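Local atomic coordinates of esterase (Staphylococcus aureus subsp. aureus USA300_TCH1516, PDB entry 3D7R), a protein that probably hydrolyses ester bonds, as a putative esterase of the alpha/beta hydrolase fold. Residues Val86-Phe91 and Tyr154-Ser159; Arg117-Ile122 and Tyr128-Pro133. One frame throughout, in Å; residues are numbered along the deposited sequence.

Contact 1. Residues Val86-Phe91 and Tyr154-Ser159; sequences VFRFNF and YDQLVS. With NA (sodium ion), chain E.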
loop_
_atom_site.group_PDB
_atom_site.type_symbol
_atom_site.label_atom_id
_atom_site.label_comp_id
_atom_site.label_asym_id
_atom_site.label_seq_id
_atom_site.Cartn_x
_atom_site.Cartn_y
_atom_site.Cartn_z
ATOM N N VAL A 86 -12.097 10.354 4.538
ATOM C CA VAL A 86 -10.659 10.496 4.794
ATOM C C VAL A 86 -10.442 10.590 6.308
ATOM O O VAL A 86 -10.976 11.486 6.964
ATOM C CB VAL A 86 -10.019 11.725 4.096
ATOM C CG1 VAL A 86 -8.502 11.769 4.385
ATOM C CG2 VAL A 86 -10.237 11.692 2.575
ATOM N N PHE A 87 -9.682 9.657 6.862
ATOM C CA PHE A 87 -9.304 9.727 8.277
ATOM C C PHE A 87 -7.923 10.358 8.404
ATOM O O PHE A 87 -7.047 10.092 7.587
ATOM C CB PHE A 87 -9.299 8.322 8.890
ATOM C CG PHE A 87 -10.652 7.679 8.882
ATOM C CD1 PHE A 87 -11.531 7.885 9.948
ATOM C CD2 PHE A 87 -11.062 6.891 7.792
ATOM C CE1 PHE A 87 -12.822 7.311 9.934
ATOM C CE2 PHE A 87 -12.332 6.302 7.780
ATOM C CZ PHE A 87 -13.214 6.520 8.839
ATOM N N ARG A 88 -7.724 11.195 9.423
ATOM C CA ARG A 88 -6.389 11.701 9.713
ATOM C C ARG A 88 -6.024 11.355 11.142
ATOM O O ARG A 88 -6.848 11.499 12.047
ATOM C CB ARG A 88 -6.335 13.207 9.501
ATOM C CG ARG A 88 -6.604 13.618 8.046
ATOM C CD ARG A 88 -5.971 14.969 7.756
ATOM N NE ARG A 88 -6.470 15.581 6.526
ATOM C CZ ARG A 88 -5.982 16.703 6.015
ATOM N NH1 ARG A 88 -4.967 17.308 6.615
ATOM N NH2 ARG A 88 -6.511 17.215 4.905
ATOM N N PHE A 89 -4.798 10.882 11.326
ATOM C CA PHE A 89 -4.261 10.602 12.636
ATOM C C PHE A 89 -3.158 11.616 12.897
ATOM O O PHE A 89 -2.281 11.819 12.044
ATOM C CB PHE A 89 -3.591 9.223 12.704
ATOM C CG PHE A 89 -4.474 8.063 12.298
ATOM C CD1 PHE A 89 -4.904 7.141 13.247
ATOM C CD2 PHE A 89 -4.821 7.869 10.957
ATOM C CE1 PHE A 89 -5.707 6.055 12.877
ATOM C CE2 PHE A 89 -5.601 6.796 10.563
ATOM C CZ PHE A 89 -6.049 5.875 11.534
ATOM N N ASN A 90 -3.168 12.215 14.086
ATOM C CA ASN A 90 -2.023 13.006 14.498
ATOM C C ASN A 90 -1.782 12.865 15.995
ATOM O O ASN A 90 -2.685 12.484 16.752
ATOM C CB ASN A 90 -2.102 14.474 14.015
ATOM C CG ASN A 90 -3.413 15.144 14.358
ATOM O OD1 ASN A 90 -3.800 15.225 15.526
ATOM N ND2 ASN A 90 -4.092 15.657 13.342
ATOM N N PHE A 91 -0.557 13.147 16.408
ATOM C CA PHE A 91 -0.147 12.955 17.800
ATOM C C PHE A 91 0.584 14.219 18.273
ATOM O O PHE A 91 1.381 14.807 17.520
ATOM C CB PHE A 91 0.749 11.721 17.899
ATOM C CG PHE A 91 1.123 11.333 19.323
ATOM C CD1 PHE A 91 0.150 10.987 20.243
ATOM C CD2 PHE A 91 2.457 11.296 19.712
ATOM C CE1 PHE A 91 0.506 10.617 21.558
ATOM C CE2 PHE A 91 2.825 10.938 21.024
ATOM C CZ PHE A 91 1.845 10.600 21.937
ATOM N N TYR A 154 -4.175 13.902 -2.503
ATOM C CA TYR A 154 -2.792 14.384 -2.620
ATOM C C TYR A 154 -2.747 15.890 -2.861
ATOM O O TYR A 154 -2.004 16.605 -2.208
ATOM C CB TYR A 154 -2.021 13.633 -3.704
ATOM C CG TYR A 154 -0.582 14.117 -3.887
ATOM C CD1 TYR A 154 0.420 13.738 -2.995
ATOM C CD2 TYR A 154 -0.226 14.933 -4.969
ATOM C CE1 TYR A 154 1.733 14.171 -3.151
ATOM C CE2 TYR A 154 1.112 15.383 -5.142
ATOM C CZ TYR A 154 2.076 14.999 -4.227
ATOM O OH TYR A 154 3.390 15.416 -4.395
ATOM N N ASP A 155 -3.557 16.364 -3.791
ATOM C CA ASP A 155 -3.650 17.795 -4.077
ATOM C C ASP A 155 -4.055 18.603 -2.849
ATOM O O ASP A 155 -3.464 19.650 -2.572
ATOM C CB ASP A 155 -4.607 18.036 -5.249
ATOM C CG ASP A 155 -4.021 17.540 -6.583
ATOM O OD1 ASP A 155 -2.816 17.254 -6.629
ATOM O OD2 ASP A 155 -4.760 17.440 -7.576
ATOM N N GLN A 156 -5.064 18.109 -2.125
ATOM C CA GLN A 156 -5.487 18.697 -0.840
ATOM C C GLN A 156 -4.300 18.892 0.118
ATOM O O GLN A 156 -4.071 19.994 0.585
ATOM C CB GLN A 156 -6.573 17.833 -0.174
ATOM C CG GLN A 156 -7.103 18.394 1.144
ATOM C CD GLN A 156 -8.100 17.468 1.856
ATOM O OE1 GLN A 156 -7.941 16.225 1.884
ATOM N NE2 GLN A 156 -9.125 18.073 2.470
ATOM N N LEU A 157 -3.561 17.819 0.400
ATOM C CA LEU A 157 -2.390 17.853 1.299
ATOM C C LEU A 157 -1.267 18.804 0.829
ATOM O O LEU A 157 -0.746 19.604 1.610
ATOM C CB LEU A 157 -1.841 16.429 1.488
ATOM C CG LEU A 157 -2.822 15.397 2.078
ATOM C CD1 LEU A 157 -2.124 14.029 2.306
ATOM C CD2 LEU A 157 -3.439 15.896 3.382
ATOM N N VAL A 158 -0.924 18.749 -0.453
ATOM C CA VAL A 158 0.079 19.660 -1.015
ATOM C C VAL A 158 -0.336 21.139 -0.812
ATOM O O VAL A 158 0.509 22.003 -0.539
ATOM C CB VAL A 158 0.329 19.352 -2.514
ATOM C CG1 VAL A 158 1.098 20.511 -3.212
ATOM C CG2 VAL A 158 1.087 18.045 -2.662
ATOM N N SER A 159 -1.633 21.425 -0.961
ATOM C CA SER A 159 -2.122 22.789 -0.834
ATOM C C SER A 159 -1.972 23.226 0.622
ATOM O O SER A 159 -1.825 24.420 0.913
ATOM C CB SER A 159 -3.574 22.887 -1.295
ATOM O OG SER A 159 -4.442 22.352 -0.297
HETATM NA NA NA E . -8.772 15.370 3.865
HETATM O O HOH W 1 -11.231 16.832 4.125
#

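Contact 2. Residues Arg117-Ile122 and Tyr128-Pro133; sequences RLLDKI and YEVVLP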
loop_
_atom_site.group_PDB
_atom_site.type_symbol
_atom_site.label_atom_id
_atom_site.label_comp_id
_atom_site.label_asym_id
_atom_site.label_seq_id
_atom_site.Cartn_x
_atom_site.Cartn_y
_atom_site.Cartn_z
ATOM N N ARG A 117 -4.253 -0.094 13.470
ATOM C CA ARG A 117 -3.249 -0.190 14.518
ATOM C C ARG A 117 -1.852 0.203 14.008
ATOM O O ARG A 117 -1.123 0.928 14.688
ATOM C CB ARG A 117 -3.277 -1.597 15.091
ATOM C CG ARG A 117 -2.363 -1.811 16.237
ATOM C CD ARG A 117 -2.721 -3.105 16.902
ATOM N NE ARG A 117 -1.781 -3.319 17.970
ATOM C CZ ARG A 117 -1.569 -4.484 18.563
ATOM N NH1 ARG A 117 -2.255 -5.567 18.173
ATOM N NH2 ARG A 117 -0.660 -4.548 19.532
ATOM N N LEU A 118 -1.497 -0.254 12.806
ATOM C CA LEU A 118 -0.220 0.104 12.187
ATOM C C LEU A 118 -0.092 1.620 11.989
ATOM O O LEU A 118 0.940 2.203 12.285
ATOM C CB LEU A 118 -0.055 -0.612 10.832
ATOM C CG LEU A 118 1.153 -0.227 9.950
ATOM C CD1 LEU A 118 2.509 -0.424 10.691
ATOM C CD2 LEU A 118 1.153 -0.998 8.609
ATOM N N LEU A 119 -1.140 2.235 11.445
ATOM C CA LEU A 119 -1.139 3.674 11.185
ATOM C C LEU A 119 -1.014 4.498 12.470
ATOM O O LEU A 119 -0.296 5.500 12.521
ATOM C CB LEU A 119 -2.378 4.056 10.372
ATOM C CG LEU A 119 -2.162 3.968 8.840
ATOM C CD1 LEU A 119 -1.645 2.609 8.378
ATOM C CD2 LEU A 119 -3.446 4.306 8.119
ATOM N N ASP A 120 -1.719 4.069 13.506
ATOM C CA ASP A 120 -1.578 4.676 14.824
ATOM C C ASP A 120 -0.115 4.666 15.274
ATOM O O ASP A 120 0.430 5.720 15.619
ATOM C CB ASP A 120 -2.474 3.958 15.837
ATOM C CG ASP A 120 -2.618 4.724 17.127
ATOM O OD1 ASP A 120 -2.775 5.958 17.081
ATOM O OD2 ASP A 120 -2.582 4.094 18.194
ATOM N N LYS A 121 0.529 3.494 15.217
ATOM C CA LYS A 121 1.946 3.365 15.577
ATOM C C LYS A 121 2.865 4.252 14.749
ATOM O O LYS A 121 3.772 4.870 15.302
ATOM C CB LYS A 121 2.442 1.913 15.473
ATOM C CG LYS A 121 1.683 0.913 16.356
ATOM C CD LYS A 121 2.646 -0.012 17.084
ATOM C CE LYS A 121 1.916 -1.195 17.710
ATOM N NZ LYS A 121 0.873 -0.850 18.711
ATOM N N ILE A 122 2.646 4.297 13.431
ATOM C CA ILE A 122 3.485 5.121 12.559
ATOM C C ILE A 122 3.325 6.606 12.912
ATOM O O ILE A 122 4.312 7.374 12.909
ATOM C CB ILE A 122 3.149 4.890 11.048
ATOM C CG1 ILE A 122 3.623 3.499 10.589
ATOM C CG2 ILE A 122 3.804 5.968 10.162
ATOM C CD1 ILE A 122 2.977 3.041 9.291
ATOM N N TYR A 128 4.441 12.534 11.963
ATOM C CA TYR A 128 3.721 13.066 10.814
ATOM C C TYR A 128 2.222 12.841 11.034
ATOM O O TYR A 128 1.836 11.932 11.766
ATOM C CB TYR A 128 4.119 12.314 9.541
ATOM C CG TYR A 128 5.481 12.663 8.966
ATOM C CD1 TYR A 128 6.620 12.730 9.778
ATOM C CD2 TYR A 128 5.629 12.895 7.606
ATOM C CE1 TYR A 128 7.873 13.033 9.235
ATOM C CE2 TYR A 128 6.883 13.210 7.049
ATOM C CZ TYR A 128 7.987 13.279 7.869
ATOM O OH TYR A 128 9.212 13.588 7.325
ATOM N N GLU A 129 1.384 13.663 10.402
ATOM C CA GLU A 129 -0.035 13.375 10.338
ATOM C C GLU A 129 -0.274 12.330 9.249
ATOM O O GLU A 129 0.064 12.553 8.074
ATOM C CB GLU A 129 -0.826 14.637 10.020
ATOM C CG GLU A 129 -2.297 14.384 9.834
ATOM C CD GLU A 129 -3.081 15.673 9.751
ATOM O OE1 GLU A 129 -3.118 16.273 8.649
ATOM O OE2 GLU A 129 -3.676 16.057 10.785
ATOM N N VAL A 130 -0.861 11.201 9.634
ATOM C CA VAL A 130 -1.109 10.116 8.671
ATOM C C VAL A 130 -2.514 10.270 8.101
ATOM O O VAL A 130 -3.493 10.390 8.857
ATOM C CB VAL A 130 -0.928 8.739 9.313
ATOM C CG1 VAL A 130 -1.369 7.597 8.337
ATOM C CG2 VAL A 130 0.526 8.556 9.748
ATOM N N VAL A 131 -2.602 10.282 6.776
ATOM C CA VAL A 131 -3.877 10.523 6.090
ATOM C C VAL A 131 -4.310 9.247 5.362
ATOM O O VAL A 131 -3.591 8.730 4.484
ATOM C CB VAL A 131 -3.782 11.721 5.108
ATOM C CG1 VAL A 131 -5.141 11.988 4.432
ATOM C CG2 VAL A 131 -3.296 13.002 5.847
ATOM N N LEU A 132 -5.482 8.757 5.749
ATOM C CA LEU A 132 -6.030 7.486 5.268
ATOM C C LEU A 132 -7.309 7.719 4.450
ATOM O O LEU A 132 -8.400 7.744 5.008
ATOM C CB LEU A 132 -6.326 6.558 6.467
ATOM C CG LEU A 132 -6.978 5.182 6.214
ATOM C CD1 LEU A 132 -6.104 4.312 5.310
ATOM C CD2 LEU A 132 -7.329 4.465 7.532
ATOM N N PRO A 133 -7.173 7.901 3.117
ATOM C CA PRO A 133 -8.346 7.940 2.217
ATOM C C PRO A 133 -8.975 6.559 1.961
ATOM O O PRO A 133 -8.267 5.593 1.669
ATOM C CB PRO A 133 -7.773 8.509 0.929
ATOM C CG PRO A 133 -6.307 8.050 0.929
ATOM C CD PRO A 133 -5.902 8.093 2.398
#

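Contact 1. Residues Val86-Phe91 and Tyr154-Ser159
R88 reaches from strand 84-90 to the side of helix 143-161, where its guanidinium meets Q156 and L157. The arginine leaves the backbone with CG anti to the carbonyl carbon (chi1 -63°) and then runs out extended toward the helix; the CA atoms of R88 and L157 stay 11.2 Å apart, and the two side chains bridge that gap together. L157 lies over one face of the guanidinium, with its CD2 methyl 3.7 Å from R88 NH2 and displaced toward the rim. Q156 approaches from the opposite direction and meets the edge, its CD 3.4 Å from R88 NH2; the amide plane stands at 81° to the guanidinium. Extended as well, with CG anti to its backbone N (chi1 -178°), Q156 carries OE1 to the sodium ion, 2.3 Å away, while a water 2.9 Å from the sodium ion accepts a hydrogen bond from Q156 NE2. The ion lies in the guanidinium plane at its edge, 3.1 Å from R88 NH2, which is close but not a ligand. Salt bridges from NH2 to E160 and from NH1 to E129 hold the guanidinium. With two cations so close, the carboxylates probably offset part of the positive charge, although E129 is shared with K98.

Contact 2. Residues Arg117-Ile122 and Tyr128-Pro133
L119, on helix 113-126, drops its side chain onto strand 129-133 between V130 and L132, whose side chains rise from the same face of the strand. It crosses each of them at about a right angle. Branch carbon CG of L119 rests against V130 CG1 at 3.7 Å, and the CD2 methyl reaches on to L132, 3.9 Å from L132 CD1 and about as far from its CD2. The L119 methyl thus sits over the three carbons attached to L132 CG, almost equally far from CB and both methyls. One turn further along the helix, I122 also crosses V130 at about a right angle, more loosely, with its CG2 4.2 Å from V130 CG2. The two methyls of V130 are therefore divided between the helix residues: with CG1 anti to the backbone N (chi1 173°), that branch serves L119 and CG2 serves I122. All four side chains are buried, and the join is wholly apolar. F89 and Y101, on the strands flanking 129-133, also touch L119, while I99 meets I122. The short helix and strand segments run nearly antiparallel, at 155°, with their axes 8.8 Å apart at closest approach. This is the helix-on-sheet packing of a beta-alpha-beta unit, in which strand 98-102, helix 113-126 and strand 129-133 follow one another, as in the central sheet of the alpha/beta hydrolase fold.

In the fold
After two N-terminal helices and the edge strand 75-81, the chain forms strand 84-90, which supplies one side of contact 1; strand 98-102 comes next. Helix 113-126 follows and turns back within a few residues into strand 129-133, closing the short loop of contact 2. Only with helix 143-161 does the chain complete contact 1, so contact 2 is nested inside that longer loop. Strands 84-90 and 129-133 are antiparallel neighbours in the mixed sheet, joined by backbone bonds such as that between F87 and L132. V131 touches V86, R88 and L157, whereas V130 and L132 face helix 113-126; the two contacts thus tie helices to opposite faces of the sheet.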